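Long-range contacts in FrpC operon protein (Neisseria meningitidis, PDB 5EDF), which is of uncertain function but binds the FrpC protein, is regulated by iron, and is thought to take part in adhesion: residues V19-I30 against D54-I63; E175-G183 against Y193-L203. All coordinates share one frame; numbering follows the deposited sequence. Where two conformers were deposited one is given.

In the fold
From the N terminus, the hairpin of strands 18-23 and 26-31 comes first, and contact 1 closes the loop of 23 residues between 19-30 and 54-63 by adding strand 56-57 to it. The chain then enters strand 61-70 of the large antiparallel sheet, so contact 1 ties a small mixed sheet to the larger one. Contact 2 closes much later and around a shorter loop: the nine residues between 175-183 and 193-203 are mostly strand, and its second segment leads into helix 205-224. The two contacts follow in series without crossing. Their centres lie about 29 Å apart on opposite sides of the chain's centre, yet both reach the nine-stranded sheet and helix 205-224.

Contact 1 of 2, residues V19-I30 against D54-I63; sequences VTFDFQGTKMVI and DAYSINLIEI
The Phe21 ring has Ile61 over one face, its CD1 standing 4.0 Å from the ring centroid, 27° off the normal, while Met28 O lies in plane at the edge. Ile58 CD1 is modelled over one face of the Phe23 ring, but too close to be reliable, and Asn59 O meets its edge in plane. Tyr56 presents a ring edge to Val19, CD2 of Tyr56 being 3.5 Å from CG1 of Val19. Ile61 links the two phenylalanines: its CG1 is anti to the carbonyl carbon (chi1 -55°), and the extended chain brings CD1 to both rings, to the selenium of Met28, a substituted selenomethionine, and, tip to tip, to Ile30 CD1 at 3.7 Å. The backbone forms a mixed three-stranded sheet: 56-57 runs parallel to 19-23, with the return strand 26-30 on the other side. Three bonds fix this pairing: Tyr56 N to Thr20 O at 3.0 Å, Asp22 N to Tyr56 O at 2.8 Å and Ile58 N to Asp22 O at 3.1 Å. Just before the type I' turn Phe23-Thr26, Asp22 folds its OD2 onto Gly25 N at 2.9 Å, an Asx motif, and OD1 receives Lys27 NZ from above the carboxylate plane in a salt bridge. A water donates to Asp22 OD2 and, weakly, to Ser57 OG. Helix 205-224 packs against Met28, Ile30 and Ile63, while Tyr56 OH bonds to Ser48 O and Ser5 N.

Contact 2 of 2, residues E175-G183 against Y193-L203; sequences EDSYSTSVG and YYPFIREKQQL
Val182 and Tyr193 form an antiparallel, hydrogen-bonded pair, with Val182 N reaching Tyr193 O at 2.9 Å and Tyr193 N reaching Val182 O at 3.0 Å. The pair belongs to the beta-hairpin of strands 178-186 and 189-193, neighbours in the nine-stranded antiparallel sheet. Beyond Tyr193 the chain runs back along the earlier residues of strand 178-186, makes a type I turn from Phe196 to Glu199 and rejoins it at Lys200, whose O accepts Tyr178 N at 2.8 Å in an almost straight bond (178° at the hydrogen). Val182 lies over one face of the Tyr193 ring, its CB 3.7 Å from the ring centroid. With CG between the backbone N and the carbonyl carbon (chi1 60°), this ring leans across onto Val182, the two side chains lying side by side and pointing the same way; its hydroxyl bonds to His212 of helix 205-224. Thr180 meets Pro195 at about a right angle, CG2 of Thr180 touching CG of Pro195 at 3.5 Å, while Thr180 OG1 bonds to His165. Thr180 O lies in plane at the edge of the Tyr194 ring. A water accepts from Thr180 N and donates to Pro195 O, linking strand and loop. Farther along, the extended Gln202 chain lies flat along one face of Tyr178, amide and ring planes 24° apart, with Gln202 CB standing 3.9 Å from the ring centroid.

Contact 1 of 2, residues V19-I30 against D54-I63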
loop_
_atom_site.group_PDB
_atom_site.type_symbol
_atom_site.label_atom_id
_atom_site.label_comp_id
_atom_site.label_asym_id
_atom_site.label_seq_id
_atom_site.Cartn_x
_atom_site.Cartn_y
_atom_site.Cartn_z
ATOM N N VAL A 19 17.393 -1.850 7.471
ATOM C CA VAL A 19 17.529 -3.298 7.477
ATOM C C VAL A 19 17.643 -3.777 6.018
ATOM O O VAL A 19 16.840 -3.365 5.166
ATOM C CB VAL A 19 16.389 -4.001 8.219
ATOM C CG1 VAL A 19 16.540 -5.555 8.176
ATOM C CG2 VAL A 19 16.305 -3.488 9.663
ATOM N N THR A 20 18.574 -4.685 5.760
ATOM C CA THR A 20 18.797 -5.252 4.456
ATOM C C THR A 20 18.112 -6.615 4.312
ATOM O O THR A 20 18.258 -7.508 5.159
ATOM C CB THR A 20 20.273 -5.359 4.154
ATOM O OG1 THR A 20 20.866 -4.055 4.236
ATOM C CG2 THR A 20 20.515 -5.980 2.777
ATOM N N PHE A 21 17.339 -6.748 3.231
ATOM C CA PHE A 21 16.585 -7.937 2.886
ATOM C C PHE A 21 17.092 -8.466 1.556
ATOM O O PHE A 21 17.627 -7.730 0.776
ATOM C CB PHE A 21 15.127 -7.588 2.754
ATOM C CG PHE A 21 14.483 -7.170 4.047
ATOM C CD1 PHE A 21 13.908 -8.104 4.885
ATOM C CD2 PHE A 21 14.446 -5.836 4.421
ATOM C CE1 PHE A 21 13.290 -7.733 6.080
ATOM C CE2 PHE A 21 13.812 -5.458 5.590
ATOM C CZ PHE A 21 13.258 -6.411 6.428
ATOM N N ASP A 22 16.932 -9.768 1.355
ATOM C CA ASP A 22 17.365 -10.427 0.132
ATOM C C ASP A 22 16.267 -11.325 -0.396
ATOM O O ASP A 22 15.794 -12.186 0.323
ATOM C CB ASP A 22 18.646 -11.256 0.351
ATOM C CG ASP A 22 19.097 -11.931 -0.889
ATOM O OD1 ASP A 22 19.715 -11.255 -1.737
ATOM O OD2 ASP A 22 18.804 -13.130 -1.026
ATOM N N PHE A 23 15.819 -11.047 -1.622
ATOM C CA PHE A 23 14.893 -11.898 -2.352
ATOM C C PHE A 23 15.671 -12.703 -3.381
ATOM O O PHE A 23 15.929 -12.205 -4.462
ATOM C CB PHE A 23 13.866 -11.062 -3.133
ATOM C CG PHE A 23 12.929 -10.217 -2.296
ATOM C CD1 PHE A 23 11.685 -10.707 -1.874
ATOM C CD2 PHE A 23 13.209 -8.888 -2.098
ATOM C CE1 PHE A 23 10.794 -9.879 -1.176
ATOM C CE2 PHE A 23 12.300 -8.050 -1.411
ATOM C CZ PHE A 23 11.098 -8.578 -0.972
ATOM N N GLN A 24 16.060 -13.910 -3.008
ATOM C CA GLN A 24 16.842 -14.774 -3.895
ATOM C C GLN A 24 17.927 -14.007 -4.647
ATOM O O GLN A 24 18.069 -14.156 -5.867
ATOM C CB GLN A 24 15.933 -15.542 -4.852
ATOM C CG GLN A 24 14.780 -16.262 -4.184
ATOM C CD GLN A 24 15.187 -17.499 -3.405
ATOM O OE1 GLN A 24 16.273 -18.057 -3.596
ATOM N NE2 GLN A 24 14.304 -17.935 -2.514
ATOM N N GLY A 25 18.717 -13.221 -3.921
ATOM C CA GLY A 25 19.812 -12.479 -4.511
ATOM C C GLY A 25 19.587 -10.991 -4.718
ATOM O O GLY A 25 20.531 -10.226 -4.812
ATOM N N THR A 26 18.314 -10.563 -4.786
ATOM C CA THR A 26 17.999 -9.172 -5.029
ATOM C C THR A 26 17.825 -8.444 -3.678
ATOM O O THR A 26 16.978 -8.825 -2.868
ATOM C CB THR A 26 16.701 -9.066 -5.812
ATOM O OG1 THR A 26 16.886 -9.684 -7.112
ATOM C CG2 THR A 26 16.328 -7.624 -6.013
ATOM N N LYS A 27 18.667 -7.456 -3.436
ATOM C CA LYS A 27 18.669 -6.735 -2.167
ATOM C C LYS A 27 17.656 -5.580 -2.121
ATOM O O LYS A 27 17.359 -4.917 -3.153
ATOM C CB LYS A 27 20.060 -6.183 -1.837
ATOM C CG LYS A 27 21.162 -7.234 -1.775
ATOM C CD LYS A 27 20.990 -8.168 -0.596
ATOM C CE LYS A 27 22.199 -9.072 -0.436
ATOM N NZ LYS A 27 22.322 -10.028 -1.564
HETATM N N MSE A 28 17.131 -5.330 -0.924
HETATM C CA MSE A 28 16.309 -4.187 -0.664
HETATM C C MSE A 28 16.752 -3.654 0.669
HETATM O O MSE A 28 16.898 -4.438 1.626
HETATM C CB MSE A 28 14.862 -4.617 -0.558
HETATM C CG MSE A 28 13.893 -3.515 -0.620
HETATM SE SE MSE A 28 12.074 -4.075 -1.125
HETATM C CE MSE A 28 11.974 -3.562 -3.004
ATOM N N VAL A 29 16.957 -2.351 0.763
ATOM C CA VAL A 29 17.471 -1.722 1.988
ATOM C C VAL A 29 16.401 -0.736 2.465
ATOM O O VAL A 29 16.093 0.210 1.751
ATOM C CB VAL A 29 18.821 -1.014 1.767
ATOM C CG1 VAL A 29 19.262 -0.306 3.041
ATOM C CG2 VAL A 29 19.856 -2.037 1.341
ATOM N N ILE A 30 15.792 -1.000 3.627
ATOM C CA ILE A 30 14.578 -0.306 4.058
ATOM C C ILE A 30 14.847 0.481 5.319
ATOM O O ILE A 30 15.275 -0.102 6.316
ATOM C CB ILE A 30 13.448 -1.316 4.304
ATOM C CG1 ILE A 30 13.205 -2.122 3.024
ATOM C CG2 ILE A 30 12.145 -0.591 4.752
ATOM C CD1 ILE A 30 11.995 -3.041 3.066
ATOM N N ASP A 54 24.511 -11.426 6.033
ATOM C CA ASP A 54 24.564 -10.355 5.067
ATOM C C ASP A 54 23.195 -9.677 4.896
ATOM O O ASP A 54 23.098 -8.479 4.666
ATOM C CB ASP A 54 25.090 -10.905 3.712
ATOM C CG ASP A 54 26.487 -11.610 3.817
ATOM O OD1 ASP A 54 27.059 -11.818 4.923
ATOM O OD2 ASP A 54 27.022 -12.011 2.752
ATOM N N ALA A 55 22.109 -10.442 5.041
ATOM C CA ALA A 55 20.759 -9.946 4.822
ATOM C C ALA A 55 19.768 -10.932 5.411
ATOM O O ALA A 55 20.108 -12.099 5.634
ATOM C CB ALA A 55 20.513 -9.801 3.327
ATOM N N TYR A 56 18.539 -10.468 5.642
ATOM C CA TYR A 56 17.406 -11.371 5.911
ATOM C C TYR A 56 16.886 -11.926 4.579
ATOM O O TYR A 56 16.387 -11.172 3.753
ATOM C CB TYR A 56 16.280 -10.649 6.639
ATOM C CG TYR A 56 16.576 -10.348 8.067
ATOM C CD1 TYR A 56 16.531 -11.323 9.037
ATOM C CD2 TYR A 56 16.872 -9.066 8.459
ATOM C CE1 TYR A 56 16.823 -11.027 10.374
ATOM C CE2 TYR A 56 17.162 -8.762 9.792
ATOM C CZ TYR A 56 17.112 -9.737 10.731
ATOM O OH TYR A 56 17.362 -9.423 12.036
ATOM N N SER A 57 16.995 -13.239 4.398
ATOM C CA SER A 57 16.469 -13.928 3.210
ATOM C C SER A 57 14.987 -14.171 3.393
ATOM O O SER A 57 14.576 -14.863 4.323
ATOM C CB SER A 57 17.183 -15.264 3.013
ATOM O OG SER A 57 18.548 -15.089 2.720
ATOM N N ILE A 58 14.155 -13.558 2.554
ATOM C CA ILE A 58 12.704 -13.588 2.749
ATOM C C ILE A 58 11.998 -13.809 1.416
ATOM O O ILE A 58 12.635 -13.750 0.367
ATOM C CB ILE A 58 12.211 -12.275 3.394
ATOM C CG1 ILE A 58 12.693 -11.029 2.628
ATOM C CG2 ILE A 58 12.816 -12.091 4.779
ATOM C CD1 ILE A 58 12.150 -10.846 1.369
ATOM N N ASN A 59 10.729 -14.159 1.474
ATOM C CA ASN A 59 9.849 -14.202 0.307
ATOM C C ASN A 59 8.943 -12.993 0.203
ATOM O O ASN A 59 8.440 -12.703 -0.867
ATOM C CB ASN A 59 8.950 -15.457 0.353
ATOM C CG ASN A 59 9.732 -16.750 0.368
ATOM O OD1 ASN A 59 9.355 -17.695 1.055
ATOM N ND2 ASN A 59 10.810 -16.799 -0.392
ATOM N N LEU A 60 8.673 -12.318 1.314
ATOM C CA LEU A 60 7.842 -11.133 1.306
ATOM C C LEU A 60 8.292 -10.215 2.423
ATOM O O LEU A 60 8.852 -10.693 3.432
ATOM C CB LEU A 60 6.338 -11.459 1.459
ATOM C CG LEU A 60 5.848 -11.875 2.840
ATOM C CD1 LEU A 60 5.498 -10.719 3.734
ATOM C CD2 LEU A 60 4.622 -12.796 2.686
ATOM N N ILE A 61 8.058 -8.924 2.235
ATOM C CA ILE A 61 8.234 -7.908 3.253
ATOM C C ILE A 61 6.913 -7.184 3.396
ATOM O O ILE A 61 6.285 -6.868 2.385
ATOM C CB ILE A 61 9.303 -6.862 2.862
ATOM C CG1 ILE A 61 10.643 -7.539 2.520
ATOM C CG2 ILE A 61 9.477 -5.828 4.009
ATOM C CD1 ILE A 61 11.638 -6.561 1.914
ATOM N N GLU A 62 6.479 -6.911 4.618
ATOM C CA GLU A 62 5.257 -6.167 4.884
ATOM C C GLU A 62 5.635 -4.900 5.588
ATOM O O GLU A 62 5.887 -4.901 6.792
ATOM C CB GLU A 62 4.244 -6.984 5.709
ATOM C CG GLU A 62 2.902 -6.287 5.899
ATOM C CD GLU A 62 1.896 -7.123 6.631
ATOM O OE1 GLU A 62 2.297 -8.020 7.417
ATOM O OE2 GLU A 62 0.679 -6.898 6.430
ATOM N N ILE A 63 5.761 -3.802 4.858
ATOM C CA ILE A 63 6.007 -2.497 5.472
ATOM C C ILE A 63 4.701 -1.893 5.950
ATOM O O ILE A 63 3.619 -2.302 5.488
ATOM C CB ILE A 63 6.755 -1.532 4.521
ATOM C CG1 ILE A 63 5.921 -1.129 3.305
ATOM C CG2 ILE A 63 8.114 -2.116 4.122
ATOM C CD1 ILE A 63 6.504 0.100 2.546
HETATM O O HOH W 1 18.057 -15.665 -0.637
HETATM O O HOH W 2 12.470 -15.601 -2.004
#

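Contact 2 of 2, residues E175-G183 against Y193-L203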
loop_
_atom_site.group_PDB
_atom_site.type_symbol
_atom_site.label_atom_id
_atom_site.label_comp_id
_atom_site.label_asym_id
_atom_site.label_seq_id
_atom_site.Cartn_x
_atom_site.Cartn_y
_atom_site.Cartn_z
ATOM N N GLU A 175 -24.254 3.344 6.277
ATOM C CA GLU A 175 -23.699 4.542 5.644
ATOM C C GLU A 175 -22.814 4.107 4.468
ATOM O O GLU A 175 -22.441 2.936 4.380
ATOM C CB GLU A 175 -22.863 5.350 6.648
ATOM C CG GLU A 175 -23.538 5.589 8.003
ATOM C CD GLU A 175 -24.877 6.305 7.888
ATOM O OE1 GLU A 175 -25.005 7.191 7.017
ATOM O OE2 GLU A 175 -25.800 5.994 8.675
ATOM N N ASP A 176 -22.501 5.034 3.560
ATOM C CA ASP A 176 -21.534 4.750 2.491
ATOM C C ASP A 176 -20.209 4.424 3.148
ATOM O O ASP A 176 -19.795 5.098 4.088
ATOM C CB ASP A 176 -21.330 5.940 1.539
ATOM C CG ASP A 176 -22.366 6.002 0.422
ATOM O OD1 ASP A 176 -23.343 5.227 0.440
ATOM O OD2 ASP A 176 -22.185 6.845 -0.485
ATOM N N SER A 177 -19.549 3.386 2.645
ATOM C CA SER A 177 -18.267 2.959 3.183
ATOM C C SER A 177 -17.403 2.472 2.024
ATOM O O SER A 177 -17.551 1.337 1.574
ATOM C CB SER A 177 -18.476 1.844 4.208
ATOM O OG SER A 177 -17.280 1.545 4.899
ATOM N N TYR A 178 -16.523 3.347 1.534
ATOM C CA TYR A 178 -15.658 2.984 0.412
ATOM C C TYR A 178 -14.386 2.339 0.917
ATOM O O TYR A 178 -13.891 2.677 1.990
ATOM C CB TYR A 178 -15.331 4.201 -0.473
ATOM C CG TYR A 178 -16.473 4.531 -1.401
ATOM C CD1 TYR A 178 -17.599 5.177 -0.934
ATOM C CD2 TYR A 178 -16.442 4.134 -2.735
ATOM C CE1 TYR A 178 -18.666 5.458 -1.799
ATOM C CE2 TYR A 178 -17.490 4.406 -3.593
ATOM C CZ TYR A 178 -18.580 5.067 -3.114
ATOM O OH TYR A 178 -19.665 5.339 -3.951
ATOM N N SER A 179 -13.879 1.398 0.139
ATOM C CA SER A 179 -12.554 0.829 0.370
ATOM C C SER A 179 -11.803 0.682 -0.945
ATOM O O SER A 179 -12.392 0.762 -2.033
ATOM C CB SER A 179 -12.678 -0.508 1.059
ATOM O OG SER A 179 -13.345 -1.427 0.267
ATOM N N THR A 180 -10.504 0.427 -0.849
ATOM C CA THR A 180 -9.592 0.473 -1.972
ATOM C C THR A 180 -8.641 -0.705 -1.937
ATOM O O THR A 180 -8.124 -1.089 -0.881
ATOM C CB THR A 180 -8.763 1.745 -1.928
ATOM O OG1 THR A 180 -9.626 2.883 -1.871
ATOM C CG2 THR A 180 -7.866 1.872 -3.144
ATOM N N SER A 181 -8.386 -1.284 -3.104
ATOM C CA SER A 181 -7.314 -2.271 -3.265
ATOM C C SER A 181 -6.376 -1.776 -4.361
ATOM O O SER A 181 -6.821 -1.151 -5.343
ATOM C CB SER A 181 -7.861 -3.634 -3.644
ATOM O OG SER A 181 -8.384 -3.654 -4.952
ATOM N N VAL A 182 -5.093 -2.081 -4.237
ATOM C CA VAL A 182 -4.133 -1.785 -5.272
ATOM C C VAL A 182 -3.266 -3.020 -5.498
ATOM O O VAL A 182 -2.648 -3.562 -4.557
ATOM C CB VAL A 182 -3.229 -0.612 -4.914
ATOM C CG1 VAL A 182 -2.266 -0.344 -6.057
ATOM C CG2 VAL A 182 -4.061 0.638 -4.589
ATOM N N GLY A 183 -3.198 -3.463 -6.745
ATOM C CA GLY A 183 -2.191 -4.402 -7.212
ATOM C C GLY A 183 -1.254 -3.729 -8.151
ATOM O O GLY A 183 -1.724 -3.032 -9.036
ATOM N N TYR A 193 -1.597 -3.855 -1.764
ATOM C CA TYR A 193 -1.983 -3.205 -0.523
ATOM C C TYR A 193 -3.420 -2.724 -0.567
ATOM O O TYR A 193 -3.985 -2.527 -1.633
ATOM C CB TYR A 193 -1.024 -2.053 -0.232
ATOM C CG TYR A 193 -0.929 -0.949 -1.257
ATOM C CD1 TYR A 193 -1.632 0.232 -1.097
ATOM C CD2 TYR A 193 -0.111 -1.068 -2.371
ATOM C CE1 TYR A 193 -1.539 1.256 -2.033
ATOM C CE2 TYR A 193 0.001 -0.055 -3.301
ATOM C CZ TYR A 193 -0.722 1.106 -3.141
ATOM O OH TYR A 193 -0.655 2.175 -4.011
ATOM N N TYR A 194 -3.970 -2.476 0.600
ATOM C CA TYR A 194 -5.257 -1.842 0.855
ATOM C C TYR A 194 -4.965 -0.495 1.518
ATOM O O TYR A 194 -4.693 -0.438 2.728
ATOM C CB TYR A 194 -6.126 -2.705 1.768
ATOM C CG TYR A 194 -6.542 -4.030 1.211
ATOM C CD1 TYR A 194 -7.439 -4.132 0.183
ATOM C CD2 TYR A 194 -6.041 -5.233 1.739
ATOM C CE1 TYR A 194 -7.816 -5.349 -0.356
ATOM C CE2 TYR A 194 -6.419 -6.466 1.220
ATOM C CZ TYR A 194 -7.306 -6.532 0.180
ATOM O OH TYR A 194 -7.700 -7.767 -0.343
ATOM N N PRO A 195 -4.934 0.583 0.736
ATOM C CA PRO A 195 -4.628 1.876 1.314
ATOM C C PRO A 195 -5.821 2.567 1.961
ATOM O O PRO A 195 -6.976 2.180 1.744
ATOM C CB PRO A 195 -4.192 2.694 0.106
ATOM C CG PRO A 195 -5.074 2.158 -0.975
ATOM C CD PRO A 195 -5.191 0.682 -0.709
ATOM N N PHE A 196 -5.543 3.640 2.691
ATOM C CA PHE A 196 -6.604 4.454 3.264
ATOM C C PHE A 196 -7.577 3.619 4.108
ATOM O O PHE A 196 -8.799 3.803 4.038
ATOM C CB PHE A 196 -7.368 5.186 2.148
ATOM C CG PHE A 196 -6.582 6.199 1.374
ATOM C CD1 PHE A 196 -6.221 7.384 1.965
ATOM C CD2 PHE A 196 -6.304 6.016 0.003
ATOM C CE1 PHE A 196 -5.595 8.381 1.239
ATOM C CE2 PHE A 196 -5.665 7.013 -0.716
ATOM C CZ PHE A 196 -5.322 8.173 -0.109
ATOM N N ILE A 197 -7.048 2.694 4.912
ATOM C CA ILE A 197 -7.917 1.671 5.531
ATOM C C ILE A 197 -8.976 2.226 6.476
ATOM O O ILE A 197 -10.017 1.589 6.665
ATOM C CB ILE A 197 -7.139 0.573 6.299
ATOM C CG1 ILE A 197 -6.205 1.161 7.362
ATOM C CG2 ILE A 197 -6.368 -0.280 5.348
ATOM C CD1 ILE A 197 -5.835 0.166 8.444
ATOM N N ARG A 198 -8.731 3.389 7.074
ATOM C CA ARG A 198 -9.738 3.981 7.967
ATOM C C ARG A 198 -10.684 4.970 7.280
ATOM O O ARG A 198 -11.609 5.497 7.919
ATOM C CB ARG A 198 -9.085 4.697 9.147
ATOM C CG ARG A 198 -8.187 3.782 10.003
ATOM C CD ARG A 198 -8.956 2.930 10.992
ATOM N NE ARG A 198 -9.630 1.791 10.379
ATOM C CZ ARG A 198 -9.128 0.559 10.270
ATOM N NH1 ARG A 198 -7.910 0.276 10.722
ATOM N NH2 ARG A 198 -9.849 -0.401 9.687
ATOM N N GLU A 199 -10.484 5.249 6.011
ATOM C CA GLU A 199 -11.358 6.189 5.328
ATOM C C GLU A 199 -12.613 5.505 4.776
ATOM O O GLU A 199 -12.527 4.527 4.026
ATOM C CB GLU A 199 -10.606 6.857 4.168
ATOM C CG GLU A 199 -9.246 7.455 4.527
ATOM C CD GLU A 199 -9.301 8.325 5.765
ATOM O OE1 GLU A 199 -9.966 9.404 5.703
ATOM O OE2 GLU A 199 -8.770 7.928 6.837
ATOM N N LYS A 200 -13.779 6.027 5.120
ATOM C CA LYS A 200 -15.046 5.496 4.606
ATOM C C LYS A 200 -15.570 6.343 3.437
ATOM O O LYS A 200 -16.376 5.874 2.615
ATOM C CB LYS A 200 -16.094 5.442 5.739
ATOM C CG LYS A 200 -15.719 4.586 6.957
ATOM C CD LYS A 200 -16.789 4.668 8.063
ATOM C CE LYS A 200 -16.760 6.017 8.779
ATOM N NZ LYS A 200 -15.443 6.308 9.440
ATOM N N GLN A 201 -15.098 7.576 3.324
ATOM C CA GLN A 201 -15.580 8.488 2.281
ATOM C C GLN A 201 -15.056 8.095 0.892
ATOM O O GLN A 201 -13.955 7.540 0.755
ATOM C CB GLN A 201 -15.210 9.949 2.618
ATOM C CG GLN A 201 -13.730 10.342 2.374
ATOM C CD GLN A 201 -12.799 9.988 3.514
ATOM O OE1 GLN A 201 -13.183 9.306 4.482
ATOM N NE2 GLN A 201 -11.568 10.453 3.404
ATOM N N GLN A 202 -15.835 8.331 -0.146
ATOM C CA GLN A 202 -15.350 8.167 -1.510
ATOM C C GLN A 202 -14.127 9.061 -1.739
ATOM O O GLN A 202 -14.094 10.214 -1.338
ATOM C CB GLN A 202 -16.458 8.479 -2.512
ATOM C CG GLN A 202 -16.140 8.125 -3.950
ATOM C CD GLN A 202 -17.261 8.473 -4.926
ATOM O OE1 GLN A 202 -18.400 8.656 -4.537
ATOM N NE2 GLN A 202 -16.918 8.525 -6.201
ATOM N N LEU A 203 -13.115 8.506 -2.394
ATOM C CA LEU A 203 -11.880 9.174 -2.644
ATOM C C LEU A 203 -11.794 9.490 -4.127
ATOM O O LEU A 203 -12.326 8.765 -4.970
ATOM C CB LEU A 203 -10.705 8.265 -2.210
ATOM C CG LEU A 203 -10.705 7.897 -0.731
ATOM C CD1 LEU A 203 -9.560 6.890 -0.422
ATOM C CD2 LEU A 203 -10.586 9.136 0.170
HETATM O O HOH W 3 -8.939 0.217 1.709
#